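Putative SnoaL-like polyketide cyclase (Shewanella putrefaciens, PDB 3GZB) is of uncertain function but probably acts as a SnoaL-like polyketide cyclase, built on an NTF2-type fold and assembled as a dimer. Local coordinates at residues F51-A56 with D140-Q145; G98-K103 with I120-S125. All blocks are in the same frame, centred on the assembly; numbering follows the deposited sequence.

Interaction 1: F51-A56 with D140-Q145; sequences FFDKTA and DLIDYQ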
ATOM      1  N   PHE A  51      15.459   0.876   0.817  1.00  9.39           N
ATOM      2  CA  PHE A  51      14.585  -0.210   0.376  0.50  9.40           C
ATOM      3  C   PHE A  51      14.084  -0.874   1.672  1.00 11.30           C
ATOM      4  O   PHE A  51      14.909  -1.434   2.426  1.00 11.56           O
ATOM      5  CB  PHE A  51      15.359  -1.200  -0.512  0.50  9.90           C
ATOM      6  CG  PHE A  51      14.476  -2.172  -1.261  0.50  9.56           C
ATOM      7  CD1 PHE A  51      13.811  -3.180  -0.586  0.50 10.27           C
ATOM      8  CD2 PHE A  51      14.303  -2.065  -2.629  0.50 11.43           C
ATOM      9  CE1 PHE A  51      12.976  -4.061  -1.270  0.50 13.42           C
ATOM     10  CE2 PHE A  51      13.470  -2.958  -3.301  0.50 13.28           C
ATOM     11  CZ  PHE A  51      12.819  -3.924  -2.602  0.50  7.56           C
ATOM     12  N   PHE A  52      12.798  -0.792   1.971  1.00  9.67           N
ATOM     13  CA  PHE A  52      12.244  -1.320   3.231  1.00  9.15           C
ATOM     14  C   PHE A  52      11.148  -2.319   2.920  1.00 11.73           C
ATOM     15  O   PHE A  52      10.043  -1.934   2.520  1.00 11.25           O
ATOM     16  CB  PHE A  52      11.724  -0.144   4.077  1.00 11.01           C
ATOM     17  CG  PHE A  52      11.387  -0.474   5.510  1.00 12.52           C
ATOM     18  CD1 PHE A  52      11.559  -1.692   6.066  1.00 11.33           C
ATOM     19  CD2 PHE A  52      10.917   0.554   6.328  1.00 26.07           C
ATOM     20  CE1 PHE A  52      11.256  -1.935   7.403  1.00 14.86           C
ATOM     21  CE2 PHE A  52      10.639   0.325   7.663  1.00 28.19           C
ATOM     22  CZ  PHE A  52      10.827  -0.927   8.194  1.00 20.58           C
ATOM     23  N   ASP A  53      11.414  -3.607   3.108  1.00  9.98           N
ATOM     24  CA  ASP A  53      10.343  -4.598   3.133  1.00 11.43           C
ATOM     25  C   ASP A  53       9.814  -4.596   4.569  1.00 11.94           C
ATOM     26  O   ASP A  53      10.410  -5.174   5.495  1.00 12.16           O
ATOM     27  CB  ASP A  53      10.810  -5.940   2.653  1.00 11.06           C
ATOM     28  CG  ASP A  53       9.659  -6.990   2.624  1.00 12.29           C
ATOM     29  OD1 ASP A  53       8.734  -6.894   3.456  1.00 13.11           O
ATOM     30  OD2 ASP A  53       9.778  -7.892   1.789  1.00 15.73           O
ATOM     31  N   LYS A  54       8.715  -3.875   4.755  1.00 10.96           N
ATOM     32  CA  LYS A  54       8.173  -3.698   6.099  0.50 12.16           C
ATOM     33  C   LYS A  54       7.576  -4.980   6.616  1.00 12.77           C
ATOM     34  O   LYS A  54       7.637  -5.244   7.822  1.00 13.20           O
ATOM     35  CB  LYS A  54       7.160  -2.568   6.198  0.50 14.17           C
ATOM     36  CG  LYS A  54       7.774  -1.244   6.186  0.50 14.63           C
ATOM     37  CD  LYS A  54       6.730  -0.203   6.407  0.50 13.68           C
ATOM     38  CE  LYS A  54       6.234  -0.123   7.839  0.50 26.76           C
ATOM     39  NZ  LYS A  54       5.103   0.857   7.989  0.50 29.47           N
ATOM     40  N   THR A  55       7.002  -5.794   5.739  0.50 11.95           N
ATOM     41  CA  THR A  55       6.474  -7.099   6.138  1.00 11.82           C
ATOM     42  C   THR A  55       7.571  -7.945   6.720  0.50 13.12           C
ATOM     43  O   THR A  55       7.362  -8.433   7.847  0.50 10.13           O
ATOM     44  CB  THR A  55       5.631  -7.698   4.998  1.00 10.32           C
ATOM     45  OG1 THR A  55       6.193  -7.360   3.719  1.00 11.71           O
ATOM     46  CG2 THR A  55       4.219  -7.169   5.068  1.00  9.17           C
ATOM     47  N   ALA A  56       8.748  -7.988   6.051  1.00 13.17           N
ATOM     48  CA  ALA A  56       9.896  -8.815   6.482  1.00 14.76           C
ATOM     49  C   ALA A  56      10.712  -8.120   7.565  1.00 13.37           C
ATOM     50  O   ALA A  56      11.631  -8.755   8.138  1.00 18.13           O
ATOM     51  CB  ALA A  56      10.759  -9.138   5.301  1.00 17.80           C
ATOM     52  N   ASP A 140       7.919  -2.084   0.522  1.00  9.90           N
ATOM     53  CA  ASP A 140       7.151  -3.231   0.138  1.00  9.88           C
ATOM     54  C   ASP A 140       6.339  -3.789   1.295  1.00  7.35           C
ATOM     55  O   ASP A 140       6.841  -3.900   2.414  1.00  9.51           O
ATOM     56  CB  ASP A 140       8.019  -4.360  -0.388  1.00 10.46           C
ATOM     57  CG  ASP A 140       8.353  -4.248  -1.865  1.00 11.16           C
ATOM     58  OD1 ASP A 140       7.822  -3.373  -2.605  1.00 11.90           O
ATOM     59  OD2 ASP A 140       9.215  -5.097  -2.298  1.00 11.21           O
ATOM     60  N   LEU A 141       5.087  -4.114   1.002  1.00  8.56           N
ATOM     61  CA  LEU A 141       4.203  -4.842   1.913  1.00  7.87           C
ATOM     62  C   LEU A 141       3.755  -6.090   1.182  1.00  8.35           C
ATOM     63  O   LEU A 141       2.825  -6.037   0.366  1.00  8.43           O
ATOM     64  CB  LEU A 141       2.997  -3.974   2.320  1.00  8.63           C
ATOM     65  CG  LEU A 141       3.263  -2.709   3.115  1.00 10.49           C
ATOM     66  CD1 LEU A 141       1.994  -1.847   3.200  1.00 12.37           C
ATOM     67  CD2 LEU A 141       3.812  -3.037   4.494  1.00 11.78           C
ATOM     68  N   ILE A 142       4.443  -7.204   1.423  1.00 10.18           N
ATOM     69  CA  ILE A 142       4.276  -8.444   0.644  1.00  8.73           C
ATOM     70  C   ILE A 142       3.458  -9.433   1.436  1.00  7.82           C
ATOM     71  O   ILE A 142       3.698  -9.628   2.643  1.00  9.89           O
ATOM     72  CB  ILE A 142       5.628  -9.063   0.366  1.00  9.72           C
ATOM     73  CG1 ILE A 142       6.575  -8.091  -0.337  1.00 12.41           C
ATOM     74  CG2 ILE A 142       5.542 -10.360  -0.463  1.00 10.19           C
ATOM     75  CD1 ILE A 142       6.113  -7.518  -1.639  1.00 12.73           C
ATOM     76  N   ASP A 143       2.494 -10.100   0.768  1.00  8.17           N
ATOM     77  CA  ASP A 143       1.674 -11.137   1.419  1.00  7.96           C
ATOM     78  C   ASP A 143       2.379 -12.503   1.349  1.00  9.24           C
ATOM     79  O   ASP A 143       2.074 -13.377   0.523  1.00 10.28           O
ATOM     80  CB  ASP A 143       0.267 -11.193   0.755  1.00  7.84           C
ATOM     81  CG  ASP A 143      -0.675 -12.182   1.383  1.00  8.16           C
ATOM     82  OD1 ASP A 143      -0.325 -12.865   2.356  1.00 10.07           O
ATOM     83  OD2 ASP A 143      -1.783 -12.267   0.817  1.00  9.55           O
ATOM     84  N   TYR A 144       3.332 -12.698   2.260  1.00  9.36           N
ATOM     85  CA  TYR A 144       4.140 -13.924   2.265  1.00  9.16           C
ATOM     86  C   TYR A 144       3.327 -15.161   2.616  1.00 10.43           C
ATOM     87  O   TYR A 144       3.625 -16.234   2.121  1.00 10.14           O
ATOM     88  CB  TYR A 144       5.296 -13.797   3.262  1.00 10.77           C
ATOM     89  CG  TYR A 144       6.378 -12.872   2.801  1.00 10.50           C
ATOM     90  CD1 TYR A 144       7.143 -13.185   1.719  1.00 12.53           C
ATOM     91  CD2 TYR A 144       6.625 -11.647   3.434  1.00 11.77           C
ATOM     92  CE1 TYR A 144       8.132 -12.350   1.265  1.00 14.60           C
ATOM     93  CE2 TYR A 144       7.608 -10.789   2.962  1.00 14.01           C
ATOM     94  CZ  TYR A 144       8.354 -11.151   1.927  1.00 13.82           C
ATOM     95  OH  TYR A 144       9.368 -10.325   1.454  1.00 16.17           O
ATOM     96  N   GLN A 145       2.299 -15.048   3.457  1.00  9.78           N
ATOM     97  CA  GLN A 145       1.507 -16.223   3.772  1.00 10.45           C
ATOM     98  C   GLN A 145       0.799 -16.766   2.541  1.00 10.09           C
ATOM     99  O   GLN A 145       0.752 -18.002   2.365  1.00 11.27           O
ATOM    100  CB  GLN A 145       0.494 -15.957   4.881  1.00 11.71           C
ATOM    101  CG  GLN A 145      -0.239 -17.242   5.344  1.00 14.79           C
ATOM    102  CD  GLN A 145       0.722 -18.282   5.928  1.00 16.91           C
ATOM    103  OE1 GLN A 145       1.415 -18.005   6.906  1.00 22.01           O
ATOM    104  NE2 GLN A 145       0.812 -19.473   5.287  1.00 18.27           N
TER
HETATM  105  O   HOH W   1      10.200  -7.266  -0.806  1.00 19.12           O
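Asp-53 and Tyr-144 reach toward each other tip to tip, and the phenol OH donates a very short bond, 2.5 Å, to carboxylate oxygen OD2 of Asp-53. That oxygen lies in the plane of the ring, at its edge, and carboxylate and ring are only 11° from coplanar. Ile-142 CG2 sits over the centre of one ring face. Anti to the backbone N (chi1 -178°), Asp-53 CG is carried toward strand 134-142; the two oxygens divide the bonding. Asp-53 OD2 also accepts from a water at 2.7 Å, and the same water donates to Asp-140 OD2 at 2.8 Å, bridging two carboxylates whose charged oxygens are not in contact. Asp-53 OD1 turns back on its own chain, taking Thr-55 OG1 on the syn side at 2.6 Å and Ala-56 N at 2.8 Å from well above the carboxylate plane. In the conformer described, Thr-55 OG1 both donates to Asp-53 OD1 and accepts from Ile-142 N, the latter at 2.9 Å in an almost straight bond (172°). Backbone pairing takes care of Asp-140, whose N donates to Phe-52 O at 2.9 Å and whose O receives Lys-54 N at 3.0 Å. The remaining carboxylate oxygen, Asp-140 OD1, is held by Thr-124 and His-138. Beside these polar links, Lys-54 CB packs on Leu-141 CD2, while Leu-93 of the second subunit packs on both residues and Tyr-88 of that subunit bonds Leu-141 O. The example illustrates how one residue can finish a strand and begin a turn: the backbone on either side of Asp-53 closes a parallel bridge with Asp-140, and its carboxylate makes an Asx motif through OD1 to Ala-56 N, where strand 134-142 of this NTF2-type sheet gives way to the C-terminal helix 144-151.

Interaction 2: G98-K103 with I120-S125; sequences GNYHFK and IPAVTS. With EDO (1,2-ethanediol), chain M.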
ATOM      1  N   GLY A  98      -1.106  -4.681  -6.305  1.00 10.19           N
ATOM      2  CA  GLY A  98      -1.099  -5.693  -7.323  1.00 10.63           C
ATOM      3  C   GLY A  98      -0.582  -7.024  -6.838  1.00 10.06           C
ATOM      4  O   GLY A  98      -0.683  -7.324  -5.660  1.00 12.04           O
ATOM      5  N   ASN A  99      -0.133  -7.874  -7.768  1.00 11.61           N
ATOM      6  CA  ASN A  99       0.387  -9.195  -7.489  1.00 12.35           C
ATOM      7  C   ASN A  99       1.719  -9.332  -8.216  1.00 11.60           C
ATOM      8  O   ASN A  99       1.824  -8.973  -9.414  1.00 13.28           O
ATOM      9  CB  ASN A  99      -0.543 -10.337  -7.964  1.00 14.43           C
ATOM     10  CG  ASN A  99      -1.807 -10.428  -7.180  1.00 26.13           C
ATOM     11  OD1 ASN A  99      -1.845 -11.054  -6.138  1.00 27.47           O
ATOM     12  ND2 ASN A  99      -2.876  -9.819  -7.694  1.00 27.00           N
ATOM     13  N   TYR A 100       2.727  -9.859  -7.527  1.00 10.02           N
ATOM     14  CA  TYR A 100       3.962 -10.206  -8.156  1.00  9.51           C
ATOM     15  C   TYR A 100       3.918 -11.665  -8.606  1.00 10.78           C
ATOM     16  O   TYR A 100       3.693 -12.569  -7.781  1.00 11.18           O
ATOM     17  CB  TYR A 100       5.164 -10.011  -7.244  1.00  9.54           C
ATOM     18  CG  TYR A 100       5.535  -8.566  -6.940  1.00  8.42           C
ATOM     19  CD1 TYR A 100       6.263  -7.807  -7.857  1.00  8.80           C
ATOM     20  CD2 TYR A 100       5.123  -7.940  -5.787  1.00 11.39           C
ATOM     21  CE1 TYR A 100       6.636  -6.521  -7.574  1.00 10.03           C
ATOM     22  CE2 TYR A 100       5.472  -6.590  -5.530  1.00  9.59           C
ATOM     23  CZ  TYR A 100       6.241  -5.907  -6.429  1.00 10.70           C
ATOM     24  OH  TYR A 100       6.633  -4.614  -6.132  1.00 10.15           O
ATOM     25  N   HIS A 101       4.088 -11.877  -9.894  1.00  9.26           N
ATOM     26  CA  HIS A 101       4.036 -13.206 -10.516  1.00  9.22           C
ATOM     27  C   HIS A 101       5.426 -13.671 -10.872  1.00  9.22           C
ATOM     28  O   HIS A 101       6.090 -13.057 -11.722  1.00 10.42           O
ATOM     29  CB  HIS A 101       3.133 -13.135 -11.765  1.00 10.68           C
ATOM     30  CG  HIS A 101       2.971 -14.446 -12.447  1.00 11.24           C
ATOM     31  ND1 HIS A 101       2.634 -14.541 -13.776  1.00 13.45           N
ATOM     32  CD2 HIS A 101       3.022 -15.713 -11.970  1.00 11.21           C
ATOM     33  CE1 HIS A 101       2.517 -15.823 -14.106  1.00 15.07           C
ATOM     34  NE2 HIS A 101       2.744 -16.560 -13.031  1.00 15.46           N
ATOM     35  N   PHE A 102       5.826 -14.778 -10.233  1.00  9.50           N
ATOM     36  CA  PHE A 102       7.089 -15.439 -10.489  1.00  9.65           C
ATOM     37  C   PHE A 102       6.811 -16.823 -11.094  1.00 11.51           C
ATOM     38  O   PHE A 102       6.013 -17.607 -10.553  1.00 11.40           O
ATOM     39  CB  PHE A 102       7.900 -15.666  -9.217  1.00  9.70           C
ATOM     40  CG  PHE A 102       8.412 -14.417  -8.553  1.00 10.00           C
ATOM     41  CD1 PHE A 102       7.611 -13.702  -7.687  1.00 11.09           C
ATOM     42  CD2 PHE A 102       9.726 -14.012  -8.742  1.00  9.26           C
ATOM     43  CE1 PHE A 102       8.113 -12.602  -7.012  1.00 11.11           C
ATOM     44  CE2 PHE A 102      10.216 -12.874  -8.084  1.00 10.40           C
ATOM     45  CZ  PHE A 102       9.415 -12.199  -7.225  1.00 10.11           C
ATOM     46  N   LYS A 103       7.501 -17.122 -12.181  1.00 11.05           N
ATOM     47  CA  LYS A 103       7.510 -18.457 -12.800  1.00 11.49           C
ATOM     48  C   LYS A 103       8.925 -18.838 -13.193  1.00 11.64           C
ATOM     49  O   LYS A 103       9.640 -18.041 -13.835  1.00 14.62           O
ATOM     50  CB  LYS A 103       6.583 -18.523 -13.984  1.00 12.85           C
ATOM     51  CG  LYS A 103       6.518 -19.924 -14.651  1.00 19.48           C
ATOM     52  CD  LYS A 103       5.353 -19.966 -15.636  1.00 25.01           C
ATOM     53  CE  LYS A 103       5.023 -21.393 -16.091  1.00 39.43           C
ATOM     54  NZ  LYS A 103       5.419 -21.638 -17.508  1.00 47.26           N
ATOM     55  N   ILE A 120       1.799 -13.312  -5.887  1.00 10.70           N
ATOM     56  CA  ILE A 120       1.892 -12.862  -4.501  1.00 10.69           C
ATOM     57  C   ILE A 120       1.268 -11.466  -4.345  1.00 10.12           C
ATOM     58  O   ILE A 120       1.747 -10.503  -4.913  1.00  9.13           O
ATOM     59  CB  ILE A 120       3.360 -12.786  -4.048  1.00  9.24           C
ATOM     60  CG1 ILE A 120       4.128 -14.070  -4.366  1.00 11.43           C
ATOM     61  CG2 ILE A 120       3.419 -12.419  -2.546  1.00 11.54           C
ATOM     62  CD1 ILE A 120       5.665 -14.049  -4.083  1.00 11.90           C
ATOM     63  N   PRO A 121       0.160 -11.357  -3.598  1.00  9.71           N
ATOM     64  CA  PRO A 121      -0.413  -9.995  -3.379  1.00  9.13           C
ATOM     65  C   PRO A 121       0.593  -9.067  -2.699  1.00  9.48           C
ATOM     66  O   PRO A 121       1.370  -9.517  -1.847  1.00  9.57           O
ATOM     67  CB  PRO A 121      -1.647 -10.267  -2.499  1.00  9.96           C
ATOM     68  CG  PRO A 121      -1.961 -11.733  -2.742  1.00 10.81           C
ATOM     69  CD  PRO A 121      -0.631 -12.410  -2.961  1.00 11.70           C
ATOM     70  N   ALA A 122       0.530  -7.768  -3.050  1.00  9.13           N
ATOM     71  CA  ALA A 122       1.454  -6.761  -2.530  1.00  8.71           C
ATOM     72  C   ALA A 122       0.988  -5.364  -2.740  1.00  9.03           C
ATOM     73  O   ALA A 122       0.208  -5.076  -3.635  1.00  9.80           O
ATOM     74  CB  ALA A 122       2.818  -6.930  -3.211  1.00  9.74           C
ATOM     75  N   VAL A 123       1.491  -4.485  -1.875  1.00  8.38           N
ATOM     76  CA  VAL A 123       1.465  -3.055  -2.040  1.00  9.36           C
ATOM     77  C   VAL A 123       2.900  -2.611  -2.037  1.00  9.47           C
ATOM     78  O   VAL A 123       3.682  -2.944  -1.129  1.00 10.52           O
ATOM     79  CB  VAL A 123       0.695  -2.393  -0.911  1.00 10.04           C
ATOM     80  CG1 VAL A 123       0.669  -0.858  -1.048  1.00 12.31           C
ATOM     81  CG2 VAL A 123      -0.745  -2.976  -0.851  1.00 10.19           C
ATOM     82  N   THR A 124       3.264  -1.831  -3.034  1.00  8.09           N
ATOM     83  CA  THR A 124       4.609  -1.214  -3.153  1.00  8.70           C
ATOM     84  C   THR A 124       4.418   0.300  -3.284  1.00  9.27           C
ATOM     85  O   THR A 124       3.599   0.747  -4.113  1.00 10.06           O
ATOM     86  CB  THR A 124       5.342  -1.752  -4.387  1.00 10.60           C
ATOM     87  OG1 THR A 124       5.593  -3.143  -4.146  1.00  9.53           O
ATOM     88  CG2 THR A 124       6.662  -1.003  -4.664  1.00 11.82           C
ATOM     89  N   SER A 125       5.132   1.097  -2.488  1.00  9.24           N
ATOM     90  CA  SER A 125       5.128   2.529  -2.655  1.00  9.84           C
ATOM     91  C   SER A 125       6.524   2.995  -2.933  1.00  8.93           C
ATOM     92  O   SER A 125       7.524   2.458  -2.433  1.00 10.63           O
ATOM     93  CB  SER A 125       4.531   3.255  -1.455  1.00 10.59           C
ATOM     94  OG  SER A 125       5.327   3.059  -0.275  1.00 12.51           O
TER
HETATM   95  C1  EDO M 158       6.473 -14.424 -14.728  1.00 23.20           C
HETATM   96  O1  EDO M 158       7.759 -14.847 -14.194  1.00 27.93           O
HETATM   97  C2  EDO M 158       6.531 -14.303 -16.227  1.00 29.84           C
HETATM   98  O2  EDO M 158       6.567 -15.688 -16.609  1.00 30.46           O
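The Tyr-100 ring meets strand 115-129 with its edge: Ala-122 CB lies near the ring plane, 3.5 Å from CE2, and Thr-124 OG1 lies in that plane, 2.7 Å from the phenol OH. The two polar side chains cross at about a right angle, and Thr-124 OG1 is also held by Asp-140, while Phe-82 stacks on the tyrosine ring. Phe-102 is met obliquely by Ile-120 CD1, 4.1 Å from CE1; Tyr-80 stacks on its ring and Phe-109 meets it edge-to-face. Over one face of His-101, offset toward the rim, lies C1 of a 1,2-ethanediol, probably from the crystallisation liquor, whose O1 accepts from Lys-103 N at 3.0 Å. Such curved antiparallel pairing is characteristic of the strongly bent sheet of NTF2-like proteins, and here the short strand segments run at 129° to each other. Gly-98 with Ala-122 and Tyr-100 with Ile-120 are hydrogen-bonded pairs; Gly-98 N reaches Ala-122 O at 3.0 Å and Ile-120 N reaches Tyr-100 O at 2.8 Å. Between them the non-hydrogen-bonded pair Asn-99 and Pro-121 draws close, with Asn-99 CA 3.2 Å from Ile-120 O in a CA-H...O contact. Asn-99 OD1 sits over the pyrrolidine ring, at similar distances from its five atoms, 3.5 Å from Pro-121 CG; the proline N has no hydrogen to share with it.

Overall arrangement
From the N terminus, the chain passes helices 21-34 and 38-42 before reaching 51-56, the first half of interaction 1, whose partner 140-145 comes only near the C-terminal end. The long loop so closed holds helix 63-73 and most of the sheet. Interaction 2 is nested inside it, a much shorter closure between 98-103 and 120-125, with 16 residues between its segments. The two contacts touch because strands 115-129 and 134-142 follow each other and pair: Leu-141 N lies 2.8 Å from Val-123 O. Together they run across strands 50-53, 134-142, 115-129 and 93-103 in one sheet, and both reach the second subunit.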